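Local coordinates for protein probable M18-family aminopeptidase 1 (Thermotoga maritima, PDB 2GLF) that probably acts as a metal-dependent aminopeptidase of the M18 family, removing residues from the amino end of peptides, at residues A30-M35 and E224-P229; A66-K71 and G284-K289; H92-R97 and F274-E279; G247-I252 and S324-A329. One frame throughout, in Å; residues are numbered along the deposited sequence.

Interaction 1: residues A30-M35 and E224-P229; sequences AKTERM and EIEVVP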
loop_
_atom_site.group_PDB
_atom_site.type_symbol
_atom_site.label_atom_id
_atom_site.label_comp_id
_atom_site.label_asym_id
_atom_site.label_seq_id
_atom_site.Cartn_x
_atom_site.Cartn_y
_atom_site.Cartn_z
ATOM N N ALA A 30 21.913 46.219 2.786
ATOM C CA ALA A 30 20.484 45.995 2.593
ATOM C C ALA A 30 20.017 44.547 2.816
ATOM O O ALA A 30 19.746 43.820 1.856
ATOM C CB ALA A 30 20.087 46.462 1.190
ATOM N N LYS A 31 19.909 44.133 4.076
ATOM C CA LYS A 31 19.467 42.774 4.390
ATOM C C LYS A 31 17.964 42.717 4.616
ATOM O O LYS A 31 17.324 41.688 4.383
ATOM C CB LYS A 31 20.163 42.239 5.642
ATOM C CG LYS A 31 21.638 41.920 5.490
ATOM C CD LYS A 31 22.493 43.152 5.664
ATOM C CE LYS A 31 23.888 42.776 6.139
ATOM N NZ LYS A 31 23.858 42.095 7.467
ATOM N N THR A 32 17.402 43.827 5.080
ATOM C CA THR A 32 15.973 43.894 5.346
ATOM C C THR A 32 15.382 45.033 4.536
ATOM O O THR A 32 16.121 45.893 4.058
ATOM C CB THR A 32 15.720 44.131 6.835
ATOM O OG1 THR A 32 16.158 45.446 7.193
ATOM C CG2 THR A 32 16.499 43.116 7.659
ATOM N N GLU A 33 14.058 45.047 4.380
ATOM C CA GLU A 33 13.414 46.094 3.592
ATOM C C GLU A 33 13.546 47.469 4.238
ATOM O O GLU A 33 13.650 48.474 3.543
ATOM C CB GLU A 33 11.934 45.762 3.331
ATOM C CG GLU A 33 11.010 45.912 4.521
ATOM C CD GLU A 33 11.212 44.832 5.561
ATOM O OE1 GLU A 33 10.581 44.916 6.639
ATOM O OE2 GLU A 33 11.996 43.892 5.300
ATOM N N ARG A 34 13.554 47.518 5.565
ATOM C CA ARG A 34 13.694 48.796 6.251
ATOM C C ARG A 34 15.106 49.322 6.017
ATOM O O ARG A 34 15.325 50.531 5.939
ATOM C CB ARG A 34 13.437 48.639 7.752
ATOM C CG ARG A 34 12.113 47.970 8.070
ATOM C CD ARG A 34 11.961 47.703 9.559
ATOM N NE ARG A 34 11.449 48.872 10.254
ATOM C CZ ARG A 34 10.195 48.999 10.668
ATOM N NH1 ARG A 34 9.326 48.020 10.464
ATOM N NH2 ARG A 34 9.811 50.114 11.271
HETATM N N MSE A 35 16.060 48.407 5.893
HETATM C CA MSE A 35 17.449 48.778 5.669
HETATM C C MSE A 35 17.687 49.220 4.234
HETATM O O MSE A 35 18.422 50.178 3.984
HETATM C CB MSE A 35 18.373 47.602 5.998
HETATM C CG MSE A 35 19.085 47.720 7.332
HETATM SE SE MSE A 35 19.902 46.055 7.900
HETATM C CE MSE A 35 18.452 45.464 9.014
ATOM N N GLU A 224 9.451 44.516 15.438
ATOM C CA GLU A 224 9.638 43.677 14.267
ATOM C C GLU A 224 11.098 43.281 14.093
ATOM O O GLU A 224 11.925 44.091 13.676
ATOM C CB GLU A 224 9.132 44.396 13.013
ATOM C CG GLU A 224 7.706 44.009 12.661
ATOM C CD GLU A 224 7.087 44.854 11.563
ATOM O OE1 GLU A 224 6.083 44.392 10.978
ATOM O OE2 GLU A 224 7.581 45.973 11.296
ATOM N N ILE A 225 11.410 42.033 14.427
ATOM C CA ILE A 225 12.769 41.532 14.288
ATOM C C ILE A 225 12.823 40.547 13.128
ATOM O O ILE A 225 11.918 39.740 12.945
ATOM C CB ILE A 225 13.250 40.800 15.561
ATOM C CG1 ILE A 225 13.060 41.692 16.788
ATOM C CG2 ILE A 225 14.716 40.423 15.415
ATOM C CD1 ILE A 225 13.877 42.958 16.737
ATOM N N GLU A 226 13.890 40.619 12.348
ATOM C CA GLU A 226 14.056 39.728 11.217
ATOM C C GLU A 226 15.390 38.982 11.322
ATOM O O GLU A 226 16.440 39.585 11.555
ATOM C CB GLU A 226 13.978 40.526 9.906
ATOM C CG GLU A 226 12.732 41.414 9.797
ATOM C CD GLU A 226 12.412 41.850 8.361
ATOM O OE1 GLU A 226 13.335 41.891 7.518
ATOM O OE2 GLU A 226 11.232 42.164 8.081
ATOM N N VAL A 227 15.338 37.661 11.177
ATOM C CA VAL A 227 16.535 36.831 11.250
ATOM C C VAL A 227 17.042 36.652 9.828
ATOM O O VAL A 227 16.291 36.271 8.947
ATOM C CB VAL A 227 16.223 35.455 11.894
ATOM C CG1 VAL A 227 17.466 34.578 11.888
ATOM C CG2 VAL A 227 15.717 35.653 13.318
ATOM N N VAL A 228 18.319 36.933 9.620
ATOM C CA VAL A 228 18.922 36.853 8.294
ATOM C C VAL A 228 20.315 36.225 8.333
ATOM O O VAL A 228 21.014 36.329 9.335
ATOM C CB VAL A 228 18.998 38.277 7.692
ATOM C CG1 VAL A 228 20.386 38.544 7.114
ATOM C CG2 VAL A 228 17.902 38.447 6.644
ATOM N N PRO A 229 20.740 35.570 7.238
ATOM C CA PRO A 229 22.066 34.938 7.197
ATOM C C PRO A 229 23.240 35.909 7.366
ATOM O O PRO A 229 23.237 37.013 6.823
ATOM C CB PRO A 229 22.073 34.226 5.846
ATOM C CG PRO A 229 21.184 35.069 5.019
ATOM C CD PRO A 229 20.038 35.387 5.959
#
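Lys-31 to Arg-34, entering helix 33-45, run almost antiparallel (163°) to Glu-224 to Val-228 of strand 223-229, the alpha carbons of Thr-32 and Glu-226 lying 7.4 Å apart. The contact is carried by side chains. At one end Lys-31 CG rests on Val-228 CG1 at 3.9 Å, its chain crossing the valine at about a right angle, while its amino group goes on to Glu-133. Mid-way, Glu-226 reaches across with an extended chain and sets OE1 3.3 Å from Thr-32 CB. Two carboxylates then come close, their planes 42° apart, Glu-33 OE1 being 3.2 Å from Glu-226 OE2; a salt bridge from Arg-97 to Glu-226, and a longer, weak pairing with Glu-33, would ease the repulsion. An alanine in place of Glu-33 would probably open a gap beside the Glu-226 carboxylate and remove a weak, distant partner of Arg-97. At the far end Arg-34 NH1 makes a salt bridge to Glu-224 OE2 (2.8 Å), although the placing of NH1 is less sure; Glu-371 of the second subunit also binds this arginine. Thr-32 OG1, held between backbone N and carbonyl carbon (chi1 68°), accepts from selenomethionine Met-35 N at 3.2 Å. The arrangement is that of a threonine N-cap, starting a helix on the face of an antiparallel sheet.

Interaction 2: residues A66-K71 and G284-K289; sequences AVNRGK and GNTGAK
Arg-69 lays its guanidinium over the side chain of Asn-285, the two flat groups stacked with planes only 17° apart. Asn-285 CB sits 3.3 Å above the guanidinium plane, displaced toward the rim, and comes within 3.4 Å of Arg-69 NH1; farther out, Asn-285 CG is 3.7 Å from Arg-69 CZ. The arginine gets there by stretching out, chi2 (-178°) and chi3 (176°) both carrying the chain straight on to NE. Its nitrogens have other partners: NE forms a salt bridge with Asp-413 of the second subunit and NH2 donates to the carbonyl of Gly-411 there, which fixes the rotation of the group against Asn-285. In the fold, 66-71 holds the end of strand 64-67 and most of the link to its antiparallel neighbour 73-77 in the mixed sheet, and 284-289 belongs to the loop from strand 270-275 to helix 292-303. Thr-286, the residue most covered here, presses its backbone and CB toward the end of Asn-68, and its methyl CG2 lies 4.2 Å from Lys-71 CB. Its hydroxyl OG1 turns to Asp-276 N in a weak hydrogen bond. Beyond CB, Lys-71 runs away from Thr-286 in an extended chain, bringing NZ to Glu-224 and to His-369 of the second subunit.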
loop_
_atom_site.group_PDB
_atom_site.type_symbol
_atom_site.label_atom_id
_atom_site.label_comp_id
_atom_site.label_asym_id
_atom_site.label_seq_id
_atom_site.Cartn_x
_atom_site.Cartn_y
_atom_site.Cartn_z
ATOM N N ALA A 66 9.090 59.423 -2.562
ATOM C CA ALA A 66 8.174 59.297 -1.447
ATOM C C ALA A 66 8.475 57.994 -0.723
ATOM O O ALA A 66 8.575 56.938 -1.349
ATOM C CB ALA A 66 6.745 59.297 -1.947
ATOM N N VAL A 67 8.648 58.076 0.591
ATOM C CA VAL A 67 8.910 56.895 1.403
ATOM C C VAL A 67 7.551 56.506 1.960
ATOM O O VAL A 67 6.880 57.342 2.553
ATOM C CB VAL A 67 9.852 57.223 2.576
ATOM C CG1 VAL A 67 10.145 55.961 3.383
ATOM C CG2 VAL A 67 11.134 57.835 2.050
ATOM N N ASN A 68 7.128 55.263 1.765
ATOM C CA ASN A 68 5.825 54.847 2.276
ATOM C C ASN A 68 5.835 54.798 3.800
ATOM O O ASN A 68 5.436 55.764 4.453
ATOM C CB ASN A 68 5.421 53.486 1.702
ATOM C CG ASN A 68 3.999 53.096 2.076
ATOM O OD1 ASN A 68 3.366 52.283 1.401
ATOM N ND2 ASN A 68 3.494 53.669 3.161
ATOM N N ARG A 69 6.275 53.687 4.379
ATOM C CA ARG A 69 6.314 53.607 5.835
ATOM C C ARG A 69 7.660 53.089 6.313
ATOM O O ARG A 69 7.749 52.354 7.304
ATOM C CB ARG A 69 5.187 52.716 6.360
ATOM C CG ARG A 69 3.798 53.356 6.304
ATOM C CD ARG A 69 2.759 52.408 6.882
ATOM N NE ARG A 69 1.409 52.970 6.966
ATOM C CZ ARG A 69 0.687 53.376 5.924
ATOM N NH1 ARG A 69 1.176 53.299 4.692
ATOM N NH2 ARG A 69 -0.540 53.835 6.114
ATOM N N GLY A 70 8.710 53.498 5.607
ATOM C CA GLY A 70 10.047 53.065 5.960
ATOM C C GLY A 70 10.277 51.678 5.406
ATOM O O GLY A 70 11.276 51.035 5.719
ATOM N N LYS A 71 9.348 51.220 4.574
ATOM C CA LYS A 71 9.440 49.897 3.975
ATOM C C LYS A 71 9.230 49.939 2.467
ATOM O O LYS A 71 9.437 48.950 1.777
ATOM C CB LYS A 71 8.410 48.962 4.610
ATOM C CG LYS A 71 8.601 48.749 6.097
ATOM C CD LYS A 71 7.506 47.865 6.654
ATOM C CE LYS A 71 7.704 47.625 8.133
ATOM N NZ LYS A 71 6.656 46.735 8.713
ATOM N N GLY A 284 -0.983 44.575 2.125
ATOM C CA GLY A 284 -0.530 45.524 3.127
ATOM C C GLY A 284 -0.464 46.972 2.668
ATOM O O GLY A 284 -0.748 47.280 1.512
ATOM N N ASN A 285 -0.096 47.857 3.594
ATOM C CA ASN A 285 0.039 49.288 3.333
ATOM C C ASN A 285 1.013 49.506 2.197
ATOM O O ASN A 285 0.808 50.365 1.335
ATOM C CB ASN A 285 0.559 49.990 4.578
ATOM C CG ASN A 285 -0.380 49.851 5.734
ATOM O OD1 ASN A 285 -1.520 50.308 5.674
ATOM N ND2 ASN A 285 0.078 49.204 6.793
ATOM N N THR A 286 2.091 48.737 2.213
ATOM C CA THR A 286 3.069 48.832 1.154
ATOM C C THR A 286 2.834 47.660 0.210
ATOM O O THR A 286 1.911 46.870 0.398
ATOM C CB THR A 286 4.501 48.770 1.685
ATOM O OG1 THR A 286 5.187 47.689 1.040
ATOM C CG2 THR A 286 4.519 48.593 3.203
ATOM N N GLY A 287 3.670 47.540 -0.808
ATOM C CA GLY A 287 3.484 46.459 -1.754
ATOM C C GLY A 287 2.634 46.949 -2.910
ATOM O O GLY A 287 1.853 47.885 -2.745
ATOM N N ALA A 288 2.799 46.344 -4.085
ATOM C CA ALA A 288 2.018 46.746 -5.248
ATOM C C ALA A 288 0.567 46.589 -4.829
ATOM O O ALA A 288 0.276 45.804 -3.930
ATOM C CB ALA A 288 2.338 45.845 -6.423
ATOM N N LYS A 289 -0.350 47.325 -5.438
ATOM C CA LYS A 289 -1.738 47.178 -5.031
ATOM C C LYS A 289 -1.859 47.615 -3.568
ATOM O O LYS A 289 -2.190 46.815 -2.698
ATOM C CB LYS A 289 -2.144 45.707 -5.192
ATOM C CG LYS A 289 -3.465 45.318 -4.569
ATOM C CD LYS A 289 -3.292 44.119 -3.645
ATOM C CE LYS A 289 -2.739 42.913 -4.382
ATOM N NZ LYS A 289 -2.722 41.708 -3.512
#

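Interaction 3: residues H92-R97 and F274-E279; sequences HIDSPR and FFDKEE. With MN (manganese (II) ion), chain E; MN (manganese (II) ion), chain F.
His-92 and Glu-279 come together at the two metal ions, the former binding one manganese through NE2 (2.4 Å), the latter the other mainly through OE2 (2.0 Å), with OE1 farther off at 2.6 Å. Their planes stand 80° apart, each side chain serving its own ion. Hydrogen bonds join the two segments. His-92 and Phe-275 form a parallel beta bridge, and Ile-93 N donates to Phe-275 O at 2.7 Å with an N-H...O angle of 163°. One residue on, the Asp-94 carboxylate turns toward the 3-10 segment 278-279, where OD1 takes Glu-279 N on its syn lone pair at 2.9 Å; Tyr-119 OH is a second partner of that oxygen. In the imidazole, ND1 makes two weak bonds, to Asp-94 O, which lies in the plane at the ring edge, and to Asp-94 OD2. Asp-94 thus acts in the second shell of both sites, tied to the ring of one ligand and to the backbone of the other. Van der Waals contacts complete the join: Pro-96 CD lies 3.6 Å from Glu-279 CD, and the apolar pair Ile-93 CG2 and Phe-274 CB meets at 4.0 Å. Loops leaving the carboxyl ends of adjacent parallel strands and supplying ligands to a pair of metals are the hallmark of the dinuclear centre in this clan of zinc exopeptidases.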
loop_
_atom_site.group_PDB
_atom_site.type_symbol
_atom_site.label_atom_id
_atom_site.label_comp_id
_atom_site.label_asym_id
_atom_site.label_seq_id
_atom_site.Cartn_x
_atom_site.Cartn_y
_atom_site.Cartn_z
ATOM N N HIS A 92 10.843 44.752 -5.795
ATOM C CA HIS A 92 10.496 44.583 -4.391
ATOM C C HIS A 92 11.767 44.448 -3.561
ATOM O O HIS A 92 12.772 43.906 -4.022
ATOM C CB HIS A 92 9.559 43.377 -4.194
ATOM C CG HIS A 92 10.197 42.038 -4.421
ATOM N ND1 HIS A 92 10.798 41.319 -3.407
ATOM C CD2 HIS A 92 10.250 41.250 -5.523
ATOM C CE1 HIS A 92 11.188 40.145 -3.874
ATOM N NE2 HIS A 92 10.867 40.077 -5.154
ATOM N N ILE A 93 11.731 44.969 -2.342
ATOM C CA ILE A 93 12.899 44.924 -1.491
ATOM C C ILE A 93 12.751 44.010 -0.285
ATOM O O ILE A 93 13.608 44.003 0.597
ATOM C CB ILE A 93 13.304 46.346 -1.035
ATOM C CG1 ILE A 93 12.112 47.064 -0.408
ATOM C CG2 ILE A 93 13.819 47.141 -2.221
ATOM C CD1 ILE A 93 12.441 48.454 0.076
ATOM N N ASP A 94 11.675 43.233 -0.238
ATOM C CA ASP A 94 11.507 42.292 0.862
ATOM C C ASP A 94 12.069 40.953 0.373
ATOM O O ASP A 94 12.034 40.665 -0.826
ATOM C CB ASP A 94 10.032 42.137 1.237
ATOM C CG ASP A 94 9.199 41.576 0.107
ATOM O OD1 ASP A 94 8.409 40.641 0.363
ATOM O OD2 ASP A 94 9.330 42.074 -1.036
ATOM N N SER A 95 12.598 40.144 1.287
ATOM C CA SER A 95 13.165 38.846 0.921
ATOM C C SER A 95 12.819 37.772 1.935
ATOM O O SER A 95 12.628 38.065 3.114
ATOM C CB SER A 95 14.687 38.935 0.824
ATOM O OG SER A 95 15.085 39.678 -0.307
ATOM N N PRO A 96 12.722 36.507 1.491
ATOM C CA PRO A 96 12.399 35.462 2.463
ATOM C C PRO A 96 13.320 35.600 3.681
ATOM O O PRO A 96 14.511 35.909 3.551
ATOM C CB PRO A 96 12.625 34.184 1.662
ATOM C CG PRO A 96 12.117 34.580 0.299
ATOM C CD PRO A 96 12.734 35.963 0.117
ATOM N N ARG A 97 12.755 35.392 4.864
ATOM C CA ARG A 97 13.508 35.523 6.104
ATOM C C ARG A 97 12.780 34.786 7.219
ATOM O O ARG A 97 11.938 33.919 6.968
ATOM C CB ARG A 97 13.598 37.001 6.473
ATOM C CG ARG A 97 12.224 37.684 6.508
ATOM C CD ARG A 97 12.340 39.173 6.764
ATOM N NE ARG A 97 11.421 39.967 5.944
ATOM C CZ ARG A 97 10.145 40.203 6.240
ATOM N NH1 ARG A 97 9.608 39.710 7.349
ATOM N NH2 ARG A 97 9.403 40.938 5.421
ATOM N N PHE A 274 9.843 50.911 -5.214
ATOM C CA PHE A 274 10.320 49.763 -4.461
ATOM C C PHE A 274 9.278 49.298 -3.458
ATOM O O PHE A 274 8.967 50.016 -2.507
ATOM C CB PHE A 274 11.602 50.152 -3.738
ATOM C CG PHE A 274 12.720 50.545 -4.662
ATOM C CD1 PHE A 274 13.488 51.664 -4.402
ATOM C CD2 PHE A 274 13.035 49.767 -5.765
ATOM C CE1 PHE A 274 14.560 52.000 -5.229
ATOM C CE2 PHE A 274 14.102 50.097 -6.591
ATOM C CZ PHE A 274 14.865 51.215 -6.322
ATOM N N PHE A 275 8.743 48.095 -3.657
ATOM C CA PHE A 275 7.722 47.577 -2.753
ATOM C C PHE A 275 8.202 46.550 -1.747
ATOM O O PHE A 275 9.272 45.969 -1.883
ATOM C CB PHE A 275 6.561 46.979 -3.543
ATOM C CG PHE A 275 5.863 47.967 -4.431
ATOM C CD1 PHE A 275 6.250 48.122 -5.759
ATOM C CD2 PHE A 275 4.813 48.740 -3.941
ATOM C CE1 PHE A 275 5.597 49.032 -6.588
ATOM C CE2 PHE A 275 4.152 49.656 -4.762
ATOM C CZ PHE A 275 4.542 49.803 -6.088
ATOM N N ASP A 276 7.371 46.343 -0.735
ATOM C CA ASP A 276 7.619 45.400 0.351
ATOM C C ASP A 276 6.434 44.422 0.296
ATOM O O ASP A 276 5.435 44.703 -0.365
ATOM C CB ASP A 276 7.687 46.211 1.670
ATOM C CG ASP A 276 7.325 45.407 2.925
ATOM O OD1 ASP A 276 6.355 45.813 3.610
ATOM O OD2 ASP A 276 8.003 44.405 3.259
ATOM N N LYS A 277 6.553 43.262 0.933
ATOM C CA LYS A 277 5.458 42.290 0.948
ATOM C C LYS A 277 5.203 41.486 -0.333
ATOM O O LYS A 277 4.232 40.742 -0.397
ATOM C CB LYS A 277 4.145 42.977 1.359
ATOM C CG LYS A 277 3.840 42.976 2.852
ATOM C CD LYS A 277 4.993 43.534 3.659
ATOM C CE LYS A 277 4.643 43.722 5.130
ATOM N NZ LYS A 277 4.426 42.434 5.841
ATOM N N GLU A 278 6.045 41.616 -1.353
ATOM C CA GLU A 278 5.805 40.850 -2.577
ATOM C C GLU A 278 5.937 39.354 -2.309
ATOM O O GLU A 278 5.135 38.561 -2.804
ATOM C CB GLU A 278 6.786 41.248 -3.679
ATOM C CG GLU A 278 7.788 40.158 -4.038
ATOM C CD GLU A 278 7.241 39.112 -4.982
ATOM O OE1 GLU A 278 7.943 38.100 -5.217
ATOM O OE2 GLU A 278 6.119 39.302 -5.496
ATOM N N GLU A 279 6.958 38.981 -1.535
ATOM C CA GLU A 279 7.216 37.584 -1.201
ATOM C C GLU A 279 6.067 36.886 -0.475
ATOM O O GLU A 279 6.161 35.696 -0.190
ATOM C CB GLU A 279 8.486 37.458 -0.350
ATOM C CG GLU A 279 9.807 37.754 -1.065
ATOM C CD GLU A 279 10.134 36.776 -2.183
ATOM O OE1 GLU A 279 9.428 35.767 -2.343
ATOM O OE2 GLU A 279 11.112 37.015 -2.909
HETATM MN MN MN E . 11.231 38.190 -6.660
HETATM MN MN MN F . 11.013 35.686 -4.455
HETATM O O HOH W 1 12.096 36.524 -8.091
#

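Interaction 4: residues G247-I252 and S324-A329; sequences GQDDRI and SGDVCA. With MN (manganese (II) ion), chain E; MN (manganese (II) ion), chain F.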
loop_
_atom_site.group_PDB
_atom_site.type_symbol
_atom_site.label_atom_id
_atom_site.label_comp_id
_atom_site.label_asym_id
_atom_site.label_seq_id
_atom_site.Cartn_x
_atom_site.Cartn_y
_atom_site.Cartn_z
ATOM N N GLY A 247 19.474 37.565 -0.395
ATOM C CA GLY A 247 18.492 38.555 -0.778
ATOM C C GLY A 247 18.678 39.144 -2.146
ATOM O O GLY A 247 18.096 40.186 -2.454
ATOM N N GLN A 248 19.488 38.502 -2.977
ATOM C CA GLN A 248 19.673 39.021 -4.317
ATOM C C GLN A 248 18.329 38.988 -5.017
ATOM O O GLN A 248 18.123 39.689 -6.011
ATOM C CB GLN A 248 20.698 38.199 -5.092
ATOM C CG GLN A 248 22.111 38.688 -4.869
ATOM C CD GLN A 248 23.117 37.964 -5.721
ATOM O OE1 GLN A 248 23.371 36.774 -5.528
ATOM N NE2 GLN A 248 23.699 38.678 -6.680
ATOM N N ASP A 249 17.407 38.184 -4.487
ATOM C CA ASP A 249 16.084 38.106 -5.082
ATOM C C ASP A 249 15.463 39.487 -5.011
ATOM O O ASP A 249 14.866 39.883 -4.007
ATOM C CB ASP A 249 15.177 37.112 -4.368
ATOM C CG ASP A 249 13.849 36.899 -5.111
ATOM O OD1 ASP A 249 13.304 37.874 -5.677
ATOM O OD2 ASP A 249 13.333 35.761 -5.114
ATOM N N ASP A 250 15.671 40.204 -6.108
ATOM C CA ASP A 250 15.183 41.542 -6.370
ATOM C C ASP A 250 15.885 42.762 -5.829
ATOM O O ASP A 250 15.592 43.870 -6.273
ATOM C CB ASP A 250 13.705 41.635 -6.071
ATOM C CG ASP A 250 12.957 42.218 -7.230
ATOM O OD1 ASP A 250 13.283 41.828 -8.372
ATOM O OD2 ASP A 250 12.066 43.059 -7.014
ATOM N N ARG A 251 16.795 42.604 -4.878
ATOM C CA ARG A 251 17.510 43.793 -4.433
ATOM C C ARG A 251 18.527 44.009 -5.548
ATOM O O ARG A 251 19.100 45.087 -5.689
ATOM C CB ARG A 251 18.202 43.584 -3.078
ATOM C CG ARG A 251 17.221 43.267 -1.961
ATOM C CD ARG A 251 17.677 43.761 -0.603
ATOM N NE ARG A 251 16.593 43.618 0.362
ATOM C CZ ARG A 251 16.421 42.566 1.152
ATOM N NH1 ARG A 251 17.271 41.554 1.105
ATOM N NH2 ARG A 251 15.384 42.514 1.975
ATOM N N ILE A 252 18.718 42.968 -6.359
ATOM C CA ILE A 252 19.636 43.041 -7.480
ATOM C C ILE A 252 18.950 43.853 -8.564
ATOM O O ILE A 252 19.601 44.521 -9.359
ATOM C CB ILE A 252 19.982 41.647 -8.043
ATOM C CG1 ILE A 252 21.184 41.761 -8.989
ATOM C CG2 ILE A 252 18.790 41.074 -8.798
ATOM C CD1 ILE A 252 21.774 40.429 -9.399
ATOM N N SER A 324 8.712 45.331 -15.094
ATOM C CA SER A 324 8.646 44.597 -13.839
ATOM C C SER A 324 10.039 44.014 -13.592
ATOM O O SER A 324 10.412 43.007 -14.193
ATOM C CB SER A 324 7.615 43.476 -13.959
ATOM O OG SER A 324 7.522 42.734 -12.758
ATOM N N GLY A 325 10.807 44.652 -12.717
ATOM C CA GLY A 325 12.152 44.175 -12.444
ATOM C C GLY A 325 12.268 43.094 -11.381
ATOM O O GLY A 325 12.312 43.394 -10.187
ATOM N N ASP A 326 12.315 41.837 -11.814
ATOM C CA ASP A 326 12.447 40.709 -10.899
ATOM C C ASP A 326 13.316 39.636 -11.558
ATOM O O ASP A 326 13.461 39.605 -12.777
ATOM C CB ASP A 326 11.071 40.149 -10.531
ATOM C CG ASP A 326 11.068 39.445 -9.182
ATOM O OD1 ASP A 326 9.974 39.149 -8.664
ATOM O OD2 ASP A 326 12.157 39.186 -8.633
ATOM N N VAL A 327 13.892 38.761 -10.744
ATOM C CA VAL A 327 14.787 37.709 -11.222
ATOM C C VAL A 327 14.093 36.452 -11.725
ATOM O O VAL A 327 12.981 36.133 -11.313
ATOM C CB VAL A 327 15.742 37.270 -10.102
ATOM C CG1 VAL A 327 16.548 38.458 -9.588
ATOM C CG2 VAL A 327 14.935 36.650 -8.970
ATOM N N CYS A 328 14.766 35.739 -12.618
ATOM C CA CYS A 328 14.238 34.489 -13.146
ATOM C C CYS A 328 15.229 33.408 -12.730
ATOM O O CYS A 328 16.233 33.701 -12.074
ATOM C CB CYS A 328 14.109 34.539 -14.670
ATOM S SG CYS A 328 15.650 34.935 -15.521
ATOM N N ALA A 329 14.954 32.164 -13.110
ATOM C CA ALA A 329 15.817 31.052 -12.739
ATOM C C ALA A 329 16.718 30.633 -13.882
ATOM O O ALA A 329 16.247 30.366 -14.978
ATOM C CB ALA A 329 14.966 29.877 -12.290
HETATM MN MN MN E . 11.231 38.190 -6.660
HETATM MN MN MN F . 11.013 35.686 -4.455
HETATM O O HOH W 1 12.096 36.524 -8.091
#
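Asp-326 and Asp-249 share a manganese ion, and the first of them can be followed outward atom by atom. CB of Asp-326 passes Asp-250 OD1, and CG stands anti to the backbone N (chi1 -154°), and the carboxylate it carries meets the metal. Both oxygens then grip the ion, OD1 at 2.5 Å and OD2 at 2.4 Å, a bidentate hold. OD2 has a further partner, Val-327 N, which donates to it at 2.8 Å from the anti side, 30° out of the carboxylate plane. Across from it, Asp-249 bridges the metals: OD1 binds the same manganese at 2.3 Å and OD2 the second at 2.4 Å. His-92 and a water complete the first site, Glu-279 and His-425 the second. Asp-250, the next residue, binds neither ion; its carboxylate lies between Gly-325 O and Asp-326, and its OD2 accepts from the backbone N of His-92, though the modelled distances around this group are doubtful in detail. An alanine at Asp-250 would probably leave that N of His-92 without its acceptor and open a gap beside the Asp-326 carboxylate. Beyond the metal ligands, Val-327 CG1 meets Ile-252 CG2 at 3.5 Å, the two side chains crossing at about a right angle. The start of helix 248-263 is thereby set against strand 321-329, which runs between strands 87-92 and 414-421; Ile-252 also touches Tyr-23 of helix 13-29 and Pro-419, and Val-327 touches Leu-421.

Interactions 3 and 4, with centres 10 Å apart, meet at the dinuclear manganese site and supply all of its protein ligands but His-425: residues 92-97 and 274-279 give each ion one ligand, while residues 247-252 and 324-329 provide the bridge and the bidentate carboxylate. Interaction 1 lies farther out, the Glu-33 side chain about 13 Å from a manganese ion, and is tied to interaction 3 by a salt bridge of 3.0 Å from Arg-97 NH1 to Glu-226 OE2. Interaction 2 joins the chain of contacts through Lys-71 NZ, 2.8 Å from Glu-224 OE2, and through Asp-276. It stays clear of interaction 4, nearest atoms being about 9 Å apart. Interactions 1 and 2 both extend to the second subunit.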